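Local coordinates for SidF, inhibitor of growth family, member 3 (Legionella pneumophila subsp. pneumophila, PDB 4FYE), which removes phosphate from phosphoinositides as a Legionella phosphatase, probably acting on the 3-position of the inositol ring, at residues S353-Y358 / L638-T643; A289-T294 / V380-D385; N76-N81 / G150-F155; T66-V71 / A127-S132; T14-D19 / K42-D47. The protein carries 1 engineered substitution. All coordinates share one frame; numbering follows the deposited sequence.

How the contacts relate
Contacts 1 to 4 are buried, 1 and 2 nearest the centre of the chain, and contact 5 only partly. Contacts 1 and 2 share neighbours: Tyr358 and Glu356 of strand 353-358 pack against Val380 and Met384 of helix 373-387, so sheet and helix layers meet there. Contact 1 is the most polar of the five, with a run of backbone bonds and buried side-chain bonds. Contact 2 has no hydrogen bond across it and rests on Met383 against Thr294 and Lys291. Contacts 3 and 4 involve the same two helices, 71-92 and 136-163, contact 3 through side chains along their length and contact 4 through the loops leading into them. Contact 5 joins a helix end to a hairpin loop.

Contact 1: residues S353-Y358 / L638-T643; sequences SVTECY and LDYANT
The Glu356 side chain can be traced outward from the parallel strand pair 353-358 and 641-643. Its CB projects on the sheet face that also carries Ala641, Tyr358 and Thr643. With CG anti to the backbone N (chi1 -178°), the chain runs extended and crosses Thr643 at about a right angle. Glu356 CG and CD both lie 3.6 Å from Thr643 OG1. At the tip, Thr643 OG1 donates to Glu356 OE1 over 2.7 Å, on the anti lone pair. OE1 also forms a salt bridge with Arg273, while OE2 bonds Tyr410 and Gln298, so the buried carboxylate is multiply held and probably ionised. Thr643 OG1 also lies 3.2 Å from Tyr358 CB.

Along the backbone, Ala641 N donates to Thr355 O (3.1 Å), nearly along the C=O axis. Cys357 N returns the bond to Ala641 O, and Cys357 O accepts from both Thr643 N and Asn642 ND2; Asn642 OD1 is bonded by Lys644. Just ahead of strand 641-643, the Tyr640 ring takes Thr355 OG1 3.3 Å above one face, and its OH binds Asp451. Such alternating bonds between strands running the same way, their axes 31° apart, mark a parallel beta pair, here at the outer strand of a mixed sheet.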
# COMPACT_ATOMS: atom_id res chain seq x y z
N SER A 353 -11.30 14.66 10.05
CA SER A 353 -9.99 14.93 9.57
C SER A 353 -9.16 13.70 9.50
O SER A 353 -9.34 12.76 10.25
CB SER A 353 -9.27 16.09 10.30
OG SER A 353 -9.43 15.97 11.66
N VAL A 354 -8.21 13.75 8.59
CA VAL A 354 -7.62 12.58 8.18
C VAL A 354 -6.18 12.90 8.12
O VAL A 354 -5.84 14.02 7.80
CB VAL A 354 -8.29 12.26 6.84
CG1 VAL A 354 -7.40 12.50 5.65
CG2 VAL A 354 -8.93 10.90 6.92
N THR A 355 -5.33 11.96 8.49
CA THR A 355 -3.88 12.15 8.23
C THR A 355 -3.20 11.03 7.46
O THR A 355 -3.29 9.87 7.81
CB THR A 355 -3.07 12.77 9.41
OG1 THR A 355 -1.75 12.18 9.51
CG2 THR A 355 -3.81 12.76 10.73
N GLU A 356 -2.57 11.38 6.34
CA GLU A 356 -1.93 10.39 5.52
C GLU A 356 -0.42 10.37 5.71
O GLU A 356 0.21 11.43 5.63
CB GLU A 356 -2.25 10.62 4.07
CG GLU A 356 -1.64 9.58 3.15
CD GLU A 356 -1.67 9.95 1.64
OE1 GLU A 356 -1.14 9.11 0.87
OE2 GLU A 356 -2.24 11.02 1.22
N CYS A 357 0.15 9.18 5.94
CA CYS A 357 1.61 8.99 5.97
C CYS A 357 2.03 8.10 4.77
O CYS A 357 1.80 6.89 4.75
CB CYS A 357 2.06 8.36 7.30
SG CYS A 357 3.85 7.97 7.34
N TYR A 358 2.60 8.71 3.76
CA TYR A 358 2.93 7.98 2.55
C TYR A 358 4.40 7.56 2.65
O TYR A 358 5.27 8.38 2.54
CB TYR A 358 2.60 8.87 1.34
CG TYR A 358 2.99 8.30 0.02
CD1 TYR A 358 2.87 6.95 -0.26
CD2 TYR A 358 3.46 9.13 -0.99
CE1 TYR A 358 3.24 6.44 -1.50
CE2 TYR A 358 3.87 8.62 -2.21
CZ TYR A 358 3.77 7.28 -2.46
OH TYR A 358 4.15 6.79 -3.71
N LEU A 638 0.67 6.14 15.65
CA LEU A 638 0.01 7.44 15.86
C LEU A 638 -1.35 7.42 15.24
O LEU A 638 -1.98 8.45 15.11
CB LEU A 638 0.80 8.54 15.18
CG LEU A 638 2.14 8.68 15.88
CD1 LEU A 638 3.08 9.58 15.09
CD2 LEU A 638 1.89 9.21 17.27
N ASP A 639 -1.76 6.25 14.78
CA ASP A 639 -3.05 6.05 14.16
C ASP A 639 -3.32 6.89 12.91
O ASP A 639 -4.44 7.38 12.73
CB ASP A 639 -4.17 6.25 15.20
CG ASP A 639 -5.52 5.74 14.69
OD1 ASP A 639 -5.61 4.63 14.04
OD2 ASP A 639 -6.49 6.45 14.93
N TYR A 640 -2.29 7.10 12.08
CA TYR A 640 -2.45 7.62 10.70
C TYR A 640 -2.85 6.51 9.72
O TYR A 640 -2.80 5.33 10.06
CB TYR A 640 -1.13 8.25 10.21
CG TYR A 640 -0.63 9.34 11.11
CD1 TYR A 640 -1.49 9.96 12.01
CD2 TYR A 640 0.70 9.78 11.06
CE1 TYR A 640 -1.04 11.00 12.88
CE2 TYR A 640 1.17 10.80 11.93
CZ TYR A 640 0.30 11.43 12.81
OH TYR A 640 0.74 12.44 13.65
N ALA A 641 -3.33 6.89 8.54
CA ALA A 641 -3.54 5.95 7.49
C ALA A 641 -2.20 5.78 6.70
O ALA A 641 -1.78 6.73 6.04
CB ALA A 641 -4.62 6.48 6.57
N ASN A 642 -1.52 4.64 6.77
CA ASN A 642 -0.25 4.46 6.03
C ASN A 642 -0.44 3.95 4.56
O ASN A 642 -0.92 2.81 4.34
CB ASN A 642 0.75 3.61 6.84
CG ASN A 642 1.94 3.11 6.00
OD1 ASN A 642 2.05 1.91 5.72
ND2 ASN A 642 2.79 4.03 5.53
N THR A 643 -0.15 4.81 3.59
CA THR A 643 -0.11 4.45 2.13
C THR A 643 1.37 4.21 1.72
O THR A 643 2.29 4.79 2.29
CB THR A 643 -0.66 5.60 1.25
OG1 THR A 643 0.11 6.82 1.53
CG2 THR A 643 -2.16 5.92 1.61

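Contact 2: residues A289-T294 / V380-D385; sequences AIKAVT and VRQMMD
Two helices, 284-311 and 373-387, cross here at -52°, an angle common among packed alpha-helices, with their local axes 9.7 Å apart. The CA atoms of Thr294 and Val380 are the nearest pair, 6.7 Å from each other. Thr294 and Met383 both direct their CB atoms at the opposing helix, and their side chains cross at about a right angle. The hydroxyl meets the flank of the thioether chain, Thr294 OG1 lying 3.3 Å from Met383 CG. Val380 comes in beside it, its CA 4.3 Å from Thr294 OG1.

Lys291 and Gln382 cross obliquely at the partly exposed side of the interface, where the aliphatic CD of Lys291 rests against the end of the Gln382 chain. The ammonium group is engaged farther out, in a salt bridge from Lys291 NZ to Glu536, so the side chain meets Gln382 through its CD methylene. Tyr502 of helix 482-514 packs on both Gln382 and Met383, adding a third helix to the junction.

No hydrogen bond spans the two segments, and the contact rests on packing. Met383 has CG anti to the carbonyl carbon (chi1 -47°), and further bends at chi2 and chi3 bring Met383 SD to 3.6 Å from the backbone oxygen Lys291 O.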
# COMPACT_ATOMS: atom_id res chain seq x y z
N ALA A 289 -0.98 19.26 -17.03
CA ALA A 289 -2.13 18.38 -17.03
C ALA A 289 -1.92 17.19 -16.05
O ALA A 289 -2.80 16.85 -15.22
CB ALA A 289 -2.38 17.90 -18.44
N ILE A 290 -0.72 16.61 -16.15
CA ILE A 290 -0.31 15.47 -15.34
C ILE A 290 -0.24 15.85 -13.87
O ILE A 290 -0.72 15.09 -13.02
CB ILE A 290 1.03 14.87 -15.83
CG1 ILE A 290 0.79 14.18 -17.17
CG2 ILE A 290 1.55 13.85 -14.82
CD1 ILE A 290 2.04 13.97 -18.03
N LYS A 291 0.33 17.02 -13.58
CA LYS A 291 0.29 17.58 -12.22
C LYS A 291 -1.14 17.71 -11.67
O LYS A 291 -1.36 17.55 -10.48
CB LYS A 291 0.96 18.94 -12.16
CG LYS A 291 2.23 18.97 -11.35
CD LYS A 291 2.97 20.31 -11.43
CE LYS A 291 4.08 20.28 -12.48
NZ LYS A 291 5.04 21.40 -12.31
N ALA A 292 -2.09 18.02 -12.55
CA ALA A 292 -3.47 18.25 -12.12
C ALA A 292 -4.17 16.95 -11.76
O ALA A 292 -4.96 16.91 -10.79
CB ALA A 292 -4.27 18.97 -13.19
N VAL A 293 -3.91 15.93 -12.58
CA VAL A 293 -4.52 14.64 -12.35
C VAL A 293 -4.02 14.11 -11.03
O VAL A 293 -4.76 13.46 -10.30
CB VAL A 293 -4.13 13.66 -13.44
CG1 VAL A 293 -4.45 12.24 -13.03
CG2 VAL A 293 -4.85 14.04 -14.72
N THR A 294 -2.79 14.41 -10.69
CA THR A 294 -2.32 13.83 -9.50
C THR A 294 -3.00 14.48 -8.31
O THR A 294 -3.28 13.78 -7.32
CB THR A 294 -0.76 13.60 -9.39
OG1 THR A 294 -0.19 14.28 -8.27
CG2 THR A 294 0.03 13.86 -10.69
N VAL A 380 3.69 14.16 -6.21
CA VAL A 380 2.81 13.59 -5.21
C VAL A 380 3.09 14.38 -3.96
O VAL A 380 2.16 14.90 -3.31
CB VAL A 380 3.03 12.06 -5.04
CG1 VAL A 380 2.45 11.58 -3.73
CG2 VAL A 380 2.46 11.26 -6.21
N ARG A 381 4.37 14.56 -3.65
CA ARG A 381 4.76 15.37 -2.49
C ARG A 381 4.20 16.81 -2.55
O ARG A 381 3.78 17.36 -1.56
CB ARG A 381 6.28 15.27 -2.29
CG ARG A 381 7.01 16.57 -2.05
CD ARG A 381 6.95 17.00 -0.61
NE ARG A 381 6.62 18.42 -0.50
CZ ARG A 381 6.61 19.33 -1.49
NH1 ARG A 381 6.94 19.02 -2.73
NH2 ARG A 381 6.27 20.58 -1.21
N GLN A 382 4.10 17.39 -3.73
CA GLN A 382 3.57 18.74 -3.87
C GLN A 382 2.03 18.78 -3.68
O GLN A 382 1.49 19.67 -2.97
CB GLN A 382 4.01 19.27 -5.24
CG GLN A 382 3.25 20.46 -5.79
CD GLN A 382 3.91 21.05 -7.04
OE1 GLN A 382 3.83 22.27 -7.26
NE2 GLN A 382 4.58 20.20 -7.85
N MET A 383 1.33 17.80 -4.27
CA MET A 383 -0.13 17.73 -4.12
C MET A 383 -0.57 17.33 -2.67
O MET A 383 -1.51 17.89 -2.12
CB MET A 383 -0.77 16.88 -5.23
CG MET A 383 -0.30 17.19 -6.66
SD MET A 383 -0.49 18.89 -7.30
CE MET A 383 0.53 19.84 -6.22
N MET A 384 0.14 16.40 -2.04
CA MET A 384 -0.08 16.14 -0.62
C MET A 384 0.04 17.40 0.20
O MET A 384 -0.81 17.67 1.07
CB MET A 384 0.86 15.03 -0.07
CG MET A 384 0.53 13.61 -0.56
SD MET A 384 1.67 12.39 0.16
CE MET A 384 1.20 12.70 1.85
N ASP A 385 1.10 18.18 -0.04
CA ASP A 385 1.30 19.44 0.72
C ASP A 385 0.33 20.55 0.30
O ASP A 385 0.06 21.47 1.09
CB ASP A 385 2.75 19.96 0.62
CG ASP A 385 3.66 19.48 1.77
OD1 ASP A 385 3.17 19.16 2.90
OD2 ASP A 385 4.90 19.42 1.53

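Contact 3: residues N76-N81 / G150-F155; sequences NNYIDN and GSLQQF
Four side chains, meeting through carbon atoms, make up the first shell: Tyr78 and Ile79 from residues 76-81 of helix 71-92, Leu152 and Phe155 from residues 150-155 of helix 136-163. Ile79 is the central piece. Its CD1 touches Leu152 CD2 at 3.5 Å and sits over the face of the Phe155 ring. The distance from Ile79 CD1 to the ring centroid is 4.0 Å, with CD1 28° off the ring normal, which satisfies the geometry of a CH-pi contact. The other branch also reaches the ring, Ile79 CG2 lying 3.7 Å from Phe155 CZ, so both branches of Ile79 touch it.

Tyr78 fills the second position. Its side chain and that of Leu152 slide past each other in opposite directions, and Tyr78 CD2 comes 3.9 Å from Leu152 CD2. Tyr78 CE2 meets Phe155 CD2 at 4.4 Å, edge to edge.

Helix 98-119 supplies part of the second shell: Ala109 packs on Ile79 and Phe155, and the ring of Phe112 meets that of Phe155. Leu82 and Val83 also touch Phe155, and Val714 touches Tyr78. The axes of the two segments run in the same direction, only 6° apart and 11.1 Å from each other. With helix 98-119 linking and packing against both, this is consistent with an up-down-up three-helix bundle.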
# COMPACT_ATOMS: atom_id res chain seq x y z
N ASN A 76 -1.02 -21.61 -17.72
CA ASN A 76 -2.48 -21.64 -17.83
C ASN A 76 -3.13 -20.32 -17.49
O ASN A 76 -4.00 -19.90 -18.23
CB ASN A 76 -3.11 -22.69 -16.96
CG ASN A 76 -2.84 -24.11 -17.44
OD1 ASN A 76 -2.24 -24.34 -18.47
ND2 ASN A 76 -3.22 -25.05 -16.64
N ASN A 77 -2.70 -19.66 -16.41
CA ASN A 77 -3.21 -18.33 -16.05
C ASN A 77 -2.99 -17.30 -17.16
O ASN A 77 -3.89 -16.59 -17.58
CB ASN A 77 -2.53 -17.82 -14.78
CG ASN A 77 -2.96 -18.61 -13.58
OD1 ASN A 77 -3.96 -19.31 -13.63
ND2 ASN A 77 -2.19 -18.53 -12.50
N TYR A 78 -1.77 -17.23 -17.61
CA TYR A 78 -1.44 -16.43 -18.75
C TYR A 78 -2.26 -16.74 -19.92
O TYR A 78 -2.77 -15.82 -20.48
CB TYR A 78 0.02 -16.58 -19.14
CG TYR A 78 0.37 -15.58 -20.21
CD1 TYR A 78 0.77 -14.31 -19.87
CD2 TYR A 78 0.28 -15.91 -21.55
CE1 TYR A 78 1.11 -13.40 -20.85
CE2 TYR A 78 0.63 -15.01 -22.51
CZ TYR A 78 1.03 -13.76 -22.13
OH TYR A 78 1.37 -12.85 -23.08
N ILE A 79 -2.40 -18.02 -20.33
CA ILE A 79 -3.20 -18.31 -21.51
C ILE A 79 -4.65 -17.76 -21.33
O ILE A 79 -5.15 -17.01 -22.16
CB ILE A 79 -3.29 -19.80 -21.83
CG1 ILE A 79 -1.93 -20.53 -21.94
CG2 ILE A 79 -4.15 -20.05 -23.03
CD1 ILE A 79 -1.03 -20.15 -23.06
N ASP A 80 -5.31 -18.12 -20.24
CA ASP A 80 -6.73 -17.91 -20.06
C ASP A 80 -7.02 -16.45 -19.91
O ASP A 80 -8.03 -15.97 -20.43
CB ASP A 80 -7.24 -18.62 -18.78
CG ASP A 80 -7.24 -20.16 -18.89
OD1 ASP A 80 -7.16 -20.71 -20.03
OD2 ASP A 80 -7.31 -20.83 -17.84
N ASN A 81 -6.15 -15.76 -19.18
CA ASN A 81 -6.38 -14.35 -18.87
C ASN A 81 -6.17 -13.49 -20.13
O ASN A 81 -6.92 -12.60 -20.37
CB ASN A 81 -5.58 -13.86 -17.66
CG ASN A 81 -6.06 -14.47 -16.31
OD1 ASN A 81 -7.23 -14.78 -16.13
ND2 ASN A 81 -5.16 -14.63 -15.37
N GLY A 150 9.16 -19.13 -24.10
CA GLY A 150 9.26 -19.28 -25.55
C GLY A 150 7.89 -19.61 -26.14
O GLY A 150 7.47 -18.99 -27.10
N SER A 151 7.18 -20.56 -25.55
CA SER A 151 5.84 -20.92 -26.04
C SER A 151 4.81 -19.81 -25.85
O SER A 151 3.92 -19.65 -26.68
CB SER A 151 5.34 -22.21 -25.41
OG SER A 151 6.42 -23.11 -25.36
N LEU A 152 4.92 -19.06 -24.77
CA LEU A 152 3.95 -17.98 -24.53
C LEU A 152 4.15 -16.78 -25.44
O LEU A 152 3.18 -16.10 -25.77
CB LEU A 152 3.92 -17.52 -23.10
CG LEU A 152 3.57 -18.54 -22.03
CD1 LEU A 152 3.58 -17.81 -20.68
CD2 LEU A 152 2.21 -19.20 -22.28
N GLN A 153 5.39 -16.58 -25.91
CA GLN A 153 5.60 -15.57 -26.94
C GLN A 153 4.97 -16.01 -28.22
O GLN A 153 4.25 -15.22 -28.85
CB GLN A 153 7.08 -15.23 -27.15
CG GLN A 153 7.53 -14.34 -26.02
CD GLN A 153 9.01 -14.48 -25.65
OE1 GLN A 153 9.74 -15.31 -26.22
NE2 GLN A 153 9.45 -13.66 -24.71
N GLN A 154 5.18 -17.26 -28.62
CA GLN A 154 4.49 -17.73 -29.84
C GLN A 154 2.95 -17.66 -29.68
O GLN A 154 2.22 -17.22 -30.60
CB GLN A 154 4.99 -19.09 -30.21
CG GLN A 154 6.45 -19.12 -30.64
CD GLN A 154 6.94 -20.55 -30.64
OE1 GLN A 154 6.32 -21.38 -30.01
NE2 GLN A 154 8.03 -20.85 -31.36
N PHE A 155 2.46 -18.00 -28.49
CA PHE A 155 1.00 -17.99 -28.34
C PHE A 155 0.44 -16.58 -28.48
O PHE A 155 -0.53 -16.38 -29.19
CB PHE A 155 0.55 -18.64 -27.01
CG PHE A 155 -0.90 -18.34 -26.64
CD1 PHE A 155 -1.97 -18.83 -27.41
CD2 PHE A 155 -1.20 -17.55 -25.55
CE1 PHE A 155 -3.29 -18.55 -27.05
CE2 PHE A 155 -2.50 -17.27 -25.18
CZ PHE A 155 -3.56 -17.76 -25.92

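Contact 4: residues T66-V71 / A127-S132; sequences TGQPDV and ADLFSS
Gln68 OE1 is gripped by a single but well-formed hydrogen bond across the contact: Leu129 N donates over 2.8 Å at 173°, arriving almost along the C=O axis of the amide. Two further neighbours crowd this oxygen without bonding to it. Asp128 CA stands 3.3 Å from Gln68 OE1. Asp128 OD1, 3.4 Å from Gln68 OE1, is a second acceptor and forms no bond with it; it takes Phe130 N in an Asx turn. The other carboxylate oxygen of Asp128 forms a salt bridge with Arg63.

A bend at chi2 (72°) carries the glutamine amide over to the loop 127-132. On the way, its methylene is tightly packed, with Gln68 CG 3.0 Å from Ala127 O. Gln68 NE2 approaches Phe130 CE2 obliquely, at 4.0 Å, amide and ring planes 84° apart.

A second bond fixes the backbones, from Ala127 N to Pro69 O over 2.9 Å, in the carbonyl plane. Around it the apolar part closes up. Pro69 CG lies 3.8 Å from Ala127 CB, and Pro69 CD 3.8 Å from Leu129 CG. Leu129 CB in turn covers the centre of one face of Phe130.

Both segments are loops, one running from strand 50-55 into helix 71-92, where Asp70 is the N-cap, the other from helix 98-119 to helix 136-163. Phe141 of that last helix packs on Ala127, while Phe733 of helix 733-741 touches both Pro69 and Leu129.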
# COMPACT_ATOMS: atom_id res chain seq x y z
N THR A 66 2.31 -24.69 -0.42
CA THR A 66 1.49 -23.67 -1.02
C THR A 66 2.36 -22.45 -1.28
O THR A 66 3.47 -22.29 -0.67
CB THR A 66 0.34 -23.29 -0.08
OG1 THR A 66 0.86 -23.01 1.23
CG2 THR A 66 -0.68 -24.46 0.09
N GLY A 67 1.90 -21.56 -2.14
CA GLY A 67 2.67 -20.33 -2.36
C GLY A 67 3.96 -20.63 -3.14
O GLY A 67 4.95 -19.89 -3.07
N GLN A 68 3.95 -21.69 -3.93
CA GLN A 68 5.15 -22.13 -4.58
C GLN A 68 4.96 -21.96 -6.08
O GLN A 68 3.95 -22.36 -6.60
CB GLN A 68 5.33 -23.59 -4.17
CG GLN A 68 6.77 -23.96 -3.98
CD GLN A 68 7.44 -23.38 -2.74
OE1 GLN A 68 8.48 -22.81 -2.83
NE2 GLN A 68 6.90 -23.61 -1.62
N PRO A 69 5.92 -21.33 -6.82
CA PRO A 69 5.58 -21.14 -8.29
C PRO A 69 5.55 -22.43 -9.03
O PRO A 69 6.40 -23.31 -8.81
CB PRO A 69 6.74 -20.37 -8.86
CG PRO A 69 7.46 -19.85 -7.67
CD PRO A 69 7.20 -20.71 -6.48
N ASP A 70 4.61 -22.53 -9.94
CA ASP A 70 4.53 -23.69 -10.78
C ASP A 70 4.35 -23.22 -12.23
O ASP A 70 3.32 -22.60 -12.53
CB ASP A 70 3.33 -24.51 -10.33
CG ASP A 70 3.12 -25.78 -11.20
OD1 ASP A 70 3.43 -25.74 -12.42
OD2 ASP A 70 2.64 -26.81 -10.68
N VAL A 71 5.30 -23.49 -13.14
CA VAL A 71 5.20 -22.83 -14.48
C VAL A 71 4.05 -23.30 -15.37
O VAL A 71 3.45 -22.53 -16.13
CB VAL A 71 6.50 -22.77 -15.30
CG1 VAL A 71 7.52 -21.93 -14.59
CG2 VAL A 71 7.07 -24.13 -15.57
N ALA A 127 8.99 -24.55 -8.47
CA ALA A 127 10.16 -23.94 -7.87
C ALA A 127 10.08 -24.19 -6.39
O ALA A 127 9.03 -24.51 -5.88
CB ALA A 127 10.19 -22.45 -8.14
N ASP A 128 11.21 -24.07 -5.71
CA ASP A 128 11.24 -23.95 -4.27
C ASP A 128 11.85 -22.59 -3.94
O ASP A 128 13.04 -22.31 -4.26
CB ASP A 128 12.03 -25.06 -3.64
CG ASP A 128 12.14 -24.90 -2.08
OD1 ASP A 128 11.37 -24.09 -1.45
OD2 ASP A 128 13.02 -25.58 -1.48
N LEU A 129 11.03 -21.73 -3.36
CA LEU A 129 11.38 -20.35 -3.02
C LEU A 129 12.32 -20.27 -1.82
O LEU A 129 12.95 -19.22 -1.62
CB LEU A 129 10.16 -19.57 -2.58
CG LEU A 129 9.19 -19.03 -3.65
CD1 LEU A 129 8.21 -18.09 -3.00
CD2 LEU A 129 9.85 -18.34 -4.82
N PHE A 130 12.48 -21.37 -1.07
CA PHE A 130 13.13 -21.18 0.23
C PHE A 130 14.40 -21.93 0.26
O PHE A 130 14.87 -22.31 1.26
CB PHE A 130 12.23 -21.65 1.34
CG PHE A 130 10.91 -20.97 1.30
CD1 PHE A 130 10.86 -19.54 1.38
CD2 PHE A 130 9.72 -21.69 1.10
CE1 PHE A 130 9.65 -18.88 1.29
CE2 PHE A 130 8.51 -21.02 1.01
CZ PHE A 130 8.48 -19.60 1.12
N SER A 131 14.95 -22.05 -0.90
CA SER A 131 16.13 -22.77 -1.16
C SER A 131 16.92 -21.93 -2.16
O SER A 131 16.36 -21.03 -2.84
CB SER A 131 15.63 -23.98 -1.98
OG SER A 131 16.56 -24.91 -1.81
N SER A 132 18.13 -22.33 -2.45
CA SER A 132 18.91 -21.59 -3.43
C SER A 132 18.43 -21.65 -4.89
O SER A 132 18.08 -22.72 -5.39
CB SER A 132 20.37 -22.00 -3.32
OG SER A 132 20.97 -21.70 -4.54

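Contact 5: residues T14-D19 / K42-D47; sequences THLLSD and KDPMLD
A methionine sulfur over an imidazole face is the unusual feature here: Met45 SD lies 4.4 Å from the centroid of the His15 ring, 19° off its normal, which defines a Met-aromatic contact. The two side chains cross at about a right angle, and the sulfur is shifted toward the rim, closest to His15 CG. His15 is exposed while Leu16 is buried, so the contact runs from the surface inward.

Pro44 provides the second part. Its CG rests 3.9 Å from His15 CB, while its CD packs against a methyl of Leu16. That approach, 3.6 Å between Leu16 CD2 and Pro44 CD, is the tightest across the two segments. No hydrogen bond crosses between them.

Polar bonds inside each segment set the shapes instead. Asp43 OD1 accepts from Met45 N at 2.8 Å, an Asx turn, and from Leu46 N at 2.6 Å, an Asx motif; together they shape the loop carrying Pro44 and Met45. Asp43 OD2 bonds Tyr12, one turn earlier on helix 9-16, which also ties loop to helix. At the helix end, His15 O takes both Ser18 N and Ser18 OG, the hydroxyl in plane on a lone pair.

The loop 42-47 connects the antiparallel strands 39-42 and 50-55 at one border of the six-stranded mixed sheet. Helix 9-16 lies against that sheet: Leu16 and Leu17 pack on Ile186 and Met203, and Thr14 on Val260 of strand 260-268.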
# COMPACT_ATOMS: atom_id res chain seq x y z
N THR A 14 -14.67 -10.45 9.85
CA THR A 14 -15.17 -11.62 10.50
C THR A 14 -16.04 -12.43 9.56
O THR A 14 -15.90 -13.64 9.48
CB THR A 14 -16.02 -11.23 11.70
OG1 THR A 14 -15.18 -10.57 12.67
CG2 THR A 14 -16.66 -12.46 12.29
N HIS A 15 -16.96 -11.79 8.85
CA HIS A 15 -17.73 -12.56 7.87
C HIS A 15 -16.85 -13.21 6.83
O HIS A 15 -17.09 -14.31 6.42
CB HIS A 15 -18.79 -11.69 7.23
CG HIS A 15 -19.98 -11.49 8.09
ND1 HIS A 15 -21.11 -12.23 7.96
CD2 HIS A 15 -20.19 -10.65 9.18
CE1 HIS A 15 -22.00 -11.86 8.89
NE2 HIS A 15 -21.43 -10.89 9.64
N LEU A 16 -15.78 -12.52 6.44
CA LEU A 16 -14.90 -12.96 5.38
C LEU A 16 -14.18 -14.23 5.74
O LEU A 16 -13.82 -14.97 4.87
CB LEU A 16 -13.87 -11.88 5.05
CG LEU A 16 -14.41 -10.82 4.10
CD1 LEU A 16 -13.49 -9.57 3.95
CD2 LEU A 16 -14.67 -11.49 2.77
N LEU A 17 -13.96 -14.45 7.02
CA LEU A 17 -13.20 -15.60 7.46
C LEU A 17 -14.09 -16.77 7.81
O LEU A 17 -13.61 -17.77 8.29
CB LEU A 17 -12.34 -15.21 8.67
CG LEU A 17 -11.26 -14.26 8.18
CD1 LEU A 17 -10.58 -13.55 9.34
CD2 LEU A 17 -10.28 -15.01 7.31
N SER A 18 -15.39 -16.67 7.57
CA SER A 18 -16.31 -17.73 8.00
C SER A 18 -16.61 -18.67 6.82
O SER A 18 -15.85 -18.70 5.83
CB SER A 18 -17.61 -17.12 8.56
OG SER A 18 -18.31 -16.42 7.54
N ASP A 19 -17.71 -19.42 6.92
CA ASP A 19 -18.01 -20.42 5.93
C ASP A 19 -18.61 -19.80 4.70
O ASP A 19 -19.74 -19.36 4.75
CB ASP A 19 -18.93 -21.52 6.48
CG ASP A 19 -18.24 -22.88 6.53
OD1 ASP A 19 -16.99 -22.91 6.60
OD2 ASP A 19 -18.92 -23.93 6.48
N LYS A 42 -17.97 -16.80 -2.79
CA LYS A 42 -18.82 -15.61 -3.00
C LYS A 42 -18.57 -14.66 -1.86
O LYS A 42 -18.31 -15.12 -0.75
CB LYS A 42 -20.30 -15.97 -3.06
CG LYS A 42 -20.76 -16.65 -4.36
CD LYS A 42 -22.30 -16.63 -4.38
CE LYS A 42 -22.96 -17.66 -5.29
NZ LYS A 42 -24.44 -17.77 -5.00
N ASP A 43 -18.62 -13.35 -2.12
CA ASP A 43 -18.47 -12.39 -1.02
C ASP A 43 -19.65 -12.54 -0.05
O ASP A 43 -20.80 -12.66 -0.48
CB ASP A 43 -18.37 -10.98 -1.54
CG ASP A 43 -17.98 -9.98 -0.46
OD1 ASP A 43 -18.90 -9.54 0.28
OD2 ASP A 43 -16.76 -9.68 -0.33
N PRO A 44 -19.37 -12.60 1.26
CA PRO A 44 -20.46 -12.84 2.21
C PRO A 44 -21.41 -11.67 2.31
O PRO A 44 -22.45 -11.76 2.98
CB PRO A 44 -19.74 -12.99 3.56
CG PRO A 44 -18.43 -12.27 3.39
CD PRO A 44 -18.07 -12.37 1.93
N MET A 45 -21.08 -10.57 1.66
CA MET A 45 -21.86 -9.37 1.88
C MET A 45 -22.14 -8.60 0.62
O MET A 45 -23.25 -8.15 0.44
CB MET A 45 -21.20 -8.47 2.95
CG MET A 45 -21.04 -9.20 4.27
SD MET A 45 -21.17 -8.24 5.78
CE MET A 45 -20.73 -6.59 5.21
N LEU A 46 -21.15 -8.44 -0.25
CA LEU A 46 -21.42 -7.75 -1.49
C LEU A 46 -21.79 -8.70 -2.64
O LEU A 46 -21.00 -9.56 -3.03
CB LEU A 46 -20.28 -6.82 -1.86
CG LEU A 46 -20.70 -5.71 -2.85
CD1 LEU A 46 -22.16 -5.25 -2.78
CD2 LEU A 46 -19.73 -4.55 -2.68
N ASP A 47 -22.98 -8.49 -3.18
CA ASP A 47 -23.67 -9.45 -4.05
C ASP A 47 -22.83 -10.14 -5.14
O ASP A 47 -22.70 -11.36 -5.13
CB ASP A 47 -24.88 -8.78 -4.68
CG ASP A 47 -24.49 -7.61 -5.55
OD1 ASP A 47 -25.28 -7.26 -6.45
OD2 ASP A 47 -23.36 -7.06 -5.33